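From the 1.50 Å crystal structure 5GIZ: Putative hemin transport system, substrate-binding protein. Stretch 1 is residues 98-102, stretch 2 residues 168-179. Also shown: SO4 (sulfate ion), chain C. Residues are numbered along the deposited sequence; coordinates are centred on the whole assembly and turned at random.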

# COMPACT_ATOMS: atom_id res chain seq x y z
N ARG A 98 -10.24 0.01 -3.19
CA ARG A 98 -11.08 0.99 -2.53
C ARG A 98 -10.52 1.51 -1.20
O ARG A 98 -11.16 2.28 -0.47
N HIS A 99 -9.31 1.10 -0.91
CA HIS A 99 -8.65 1.56 0.34
C HIS A 99 -9.45 1.33 1.59
O HIS A 99 -9.58 2.19 2.44
N ASP A 100 -9.98 0.13 1.71
CA ASP A 100 -10.62 -0.30 2.91
C ASP A 100 -10.42 -1.80 3.14
O ASP A 100 -9.88 -2.54 2.29
N VAL A 101 -10.78 -2.24 4.33
CA VAL A 101 -10.57 -3.61 4.70
C VAL A 101 -11.38 -4.54 3.81
O VAL A 101 -10.87 -5.58 3.39
N GLU A 102 -12.59 -4.15 3.41
CA GLU A 102 -13.34 -5.06 2.54
C GLU A 102 -12.63 -5.28 1.21
O GLU A 102 -12.69 -6.39 0.63
N GLN A 168 -8.29 13.10 0.61
CA GLN A 168 -9.20 11.98 0.72
C GLN A 168 -9.08 11.03 -0.48
O GLN A 168 -8.40 11.34 -1.48
N ARG A 169 -9.74 9.88 -0.37
CA ARG A 169 -9.73 8.84 -1.42
C ARG A 169 -8.33 8.35 -1.67
O ARG A 169 -7.99 7.91 -2.78
N THR A 170 -7.51 8.37 -0.62
CA THR A 170 -6.13 7.84 -0.70
C THR A 170 -5.94 6.70 0.32
O THR A 170 -6.62 6.61 1.36
N ALA A 171 -4.92 5.88 0.05
CA ALA A 171 -4.52 4.83 0.99
C ALA A 171 -4.13 5.47 2.32
O ALA A 171 -4.48 4.98 3.38
N ALA A 172 -3.33 6.54 2.25
CA ALA A 172 -2.86 7.20 3.46
C ALA A 172 -4.01 7.73 4.33
O ALA A 172 -3.99 7.58 5.54
N ASP A 173 -5.00 8.37 3.71
CA ASP A 173 -6.17 8.87 4.45
C ASP A 173 -6.85 7.71 5.23
O ASP A 173 -7.17 7.81 6.39
N ALA A 174 -7.03 6.58 4.55
CA ALA A 174 -7.66 5.43 5.16
C ALA A 174 -6.83 4.88 6.31
O ALA A 174 -7.32 4.56 7.37
N MET A 175 -5.52 4.82 6.11
CA MET A 175 -4.65 4.27 7.15
C MET A 175 -4.60 5.13 8.42
O MET A 175 -4.70 4.64 9.55
N ILE A 176 -4.57 6.43 8.19
CA ILE A 176 -4.56 7.41 9.28
C ILE A 176 -5.85 7.23 10.10
O ILE A 176 -5.82 7.14 11.32
N ARG A 177 -7.00 7.12 9.41
CA ARG A 177 -8.24 6.89 10.13
C ARG A 177 -8.35 5.53 10.79
O ARG A 177 -8.82 5.43 11.94
N TYR A 178 -7.83 4.46 10.17
CA TYR A 178 -7.84 3.17 10.84
C TYR A 178 -7.00 3.14 12.14
O TYR A 178 -7.28 2.39 13.06
N ALA A 179 -5.94 3.95 12.15
CA ALA A 179 -5.09 4.03 13.30
C ALA A 179 -5.61 4.97 14.38
O ALA A 179 -4.87 5.21 15.34

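The hydroxyl of one tyrosine carries the whole direct polar load of this contact. Tyr178 OH accepts from Val101 N at 2.9 Å, the one hydrogen bond that crosses directly between the stretches, and donates to a sulfate ion, with 2.6 Å from Tyr178 OH to SO4 O1. The sulfate probably comes from the crystallisation liquor, so the second bond reports what the hydroxyl can do rather than a designed partnership. The acceptor role is the more instructive one: Val101 begins a helix, where backbone N-H groups lack partners from a preceding turn, and a side chain from a second helix supplies one.

Tyr178 reaches that point from the last turn of the helix spanning 171-178. Its CA-to-CB bond points toward the other stretch, chi1 is m at -76°, and the ring extends far enough for OH to lie 3.2 Å from Asp100 CA and 3.3 Å from Asp100 CB. Asp100 CA and sulfate O1 both sit at the ring edge, near its plane. Val101, in rotamer p, adds a looser van der Waals contact, its methyl CG1 lying 4.0 Å from Tyr178 OH and 3.7 Å from sulfate O1.

At the other end of the contact, His99 has the largest covered area of any residue in the contact. Its backbone takes a left-handed conformation (phi 54°, psi 46°), and its CA-to-CB bond points toward the second stretch, with chi1 m at -56°. The ring lies against the start of the helix, with Thr170 C and Ala171 CA over one face. His99 CD2 is 3.6 Å from Ala171 CA and 3.7 Å from Ala171 CB, while His99 ND1 is 3.6 Å from Thr170 C. These are packing distances, and the ring makes no hydrogen bond across the stretches.

Small residues permit this approach. Ala174 points toward stretch 1, and its CB comes to 3.2 Å from His99 O and 4.1 Å from His99 CB; any atom beyond that methyl directed at the carbonyl would collide with it. Ala171, Ala174 and Tyr178 thus follow a spacing of three and four, placing two methyls and one long aromatic along the contacting side of the helix.

Both helix starts are capped. Asp100, in rotamer p, caps a backbone N just past its stretch, its side-chain end leading away from the contact. Thr170, also p, accepts from Asp173 N at 3.0 Å through OG1, while its CB points away from stretch 1.

Asp173 then organises a polar network within its own stretch: OD1 accepts from Gln168 NE2 at 3.0 Å, and OD2 forms a salt bridge to Arg177 NH2 at 2.8 Å, with Arg177 NE also donating to OD2 at 2.8 Å. Arg177 does not touch stretch 1 directly. Instead, water 1 accepts from Arg177 NH2 at 3.1 Å and donates to His99 O at 3.2 Å, so that it links the two stretches through the same carbonyl that Ala174 CB approaches.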

# COMPACT_ATOMS: atom_id res chain seq x y z
CB ARG A 98 -12.41 0.36 -2.31
CG ARG A 98 -12.88 -0.36 -3.59
CD ARG A 98 -14.33 -0.34 -3.67
NE ARG A 98 -14.85 -0.99 -4.88
CZ ARG A 98 -15.49 -0.39 -5.86
NH1 ARG A 98 -15.73 0.92 -5.85
NH2 ARG A 98 -15.95 -1.12 -6.86
CB HIS A 99 -8.29 3.04 0.25
CG HIS A 99 -7.44 3.37 -0.91
ND1 HIS A 99 -7.73 4.39 -1.79
CD2 HIS A 99 -6.29 2.80 -1.35
CE1 HIS A 99 -6.81 4.42 -2.73
NE2 HIS A 99 -5.93 3.47 -2.49
CB ASP A 100 -12.11 0.17 2.95
CG ASP A 100 -13.04 -0.51 1.96
OD1 ASP A 100 -12.71 -1.55 1.37
OD2 ASP A 100 -14.13 0.09 1.76
CB VAL A 101 -10.79 -3.93 6.21
CG1 VAL A 101 -12.20 -3.66 6.58
CG2 VAL A 101 -10.39 -5.38 6.54
CB GLU A 102 -14.75 -4.56 2.28
CG GLU A 102 -15.62 -5.63 1.65
CD GLU A 102 -15.79 -6.75 2.66
OE1 GLU A 102 -16.43 -6.52 3.71
OE2 GLU A 102 -15.19 -7.80 2.41
CB GLN A 168 -10.61 12.50 0.93
CG GLN A 168 -10.86 13.00 2.37
CD GLN A 168 -10.06 14.23 2.76
OE1 GLN A 168 -10.29 15.35 2.29
NE2 GLN A 168 -9.09 14.02 3.67
CB ARG A 169 -10.33 9.32 -2.73
CG ARG A 169 -11.80 9.69 -2.64
CD ARG A 169 -12.22 9.93 -4.08
NE ARG A 169 -13.60 10.38 -4.26
CZ ARG A 169 -14.52 9.71 -4.96
NH1 ARG A 169 -14.24 8.54 -5.54
NH2 ARG A 169 -15.73 10.22 -5.06
CB THR A 170 -5.05 8.89 -0.44
OG1 THR A 170 -5.23 9.42 0.88
CG2 THR A 170 -5.10 9.98 -1.44
CB ALA A 171 -3.33 4.04 0.43
CB ALA A 172 -1.92 8.34 3.10
CB ASP A 173 -7.17 9.49 3.47
CG ASP A 173 -8.34 10.11 4.17
OD1 ASP A 173 -8.24 11.28 4.58
OD2 ASP A 173 -9.36 9.40 4.31
CB ALA A 174 -7.91 4.35 4.12
CB MET A 175 -3.25 4.02 6.66
CG MET A 175 -3.16 2.93 5.62
SD MET A 175 -3.63 1.30 6.21
CE MET A 175 -2.32 0.95 7.40
CB ILE A 176 -4.47 8.80 8.71
CG1 ILE A 176 -3.02 9.07 8.25
CG2 ILE A 176 -4.89 9.85 9.73
CD1 ILE A 176 -2.91 10.28 7.38
CB ARG A 177 -9.42 7.07 9.21
CG ARG A 177 -9.63 8.54 8.87
CD ARG A 177 -10.85 8.74 7.95
NE ARG A 177 -10.59 8.29 6.60
CZ ARG A 177 -11.20 7.30 5.96
NH1 ARG A 177 -12.22 6.65 6.51
NH2 ARG A 177 -10.82 7.01 4.71
CB TYR A 178 -7.35 2.06 9.91
CG TYR A 178 -8.35 1.62 8.86
CD1 TYR A 178 -9.69 1.36 9.21
CD2 TYR A 178 -7.95 1.35 7.55
CE1 TYR A 178 -10.58 0.87 8.28
CE2 TYR A 178 -8.84 0.88 6.63
CZ TYR A 178 -10.15 0.62 6.99
OH TYR A 178 -11.09 0.14 6.04
CB ALA A 179 -3.68 4.41 12.90
S SO4 C . -14.25 0.93 6.96
O1 SO4 C . -13.55 -0.26 6.62
O2 SO4 C . -15.70 0.87 6.59
O3 SO4 C . -14.10 1.25 8.39
O4 SO4 C . -13.80 2.10 6.29
O HOH W 1 -11.62 4.57 2.99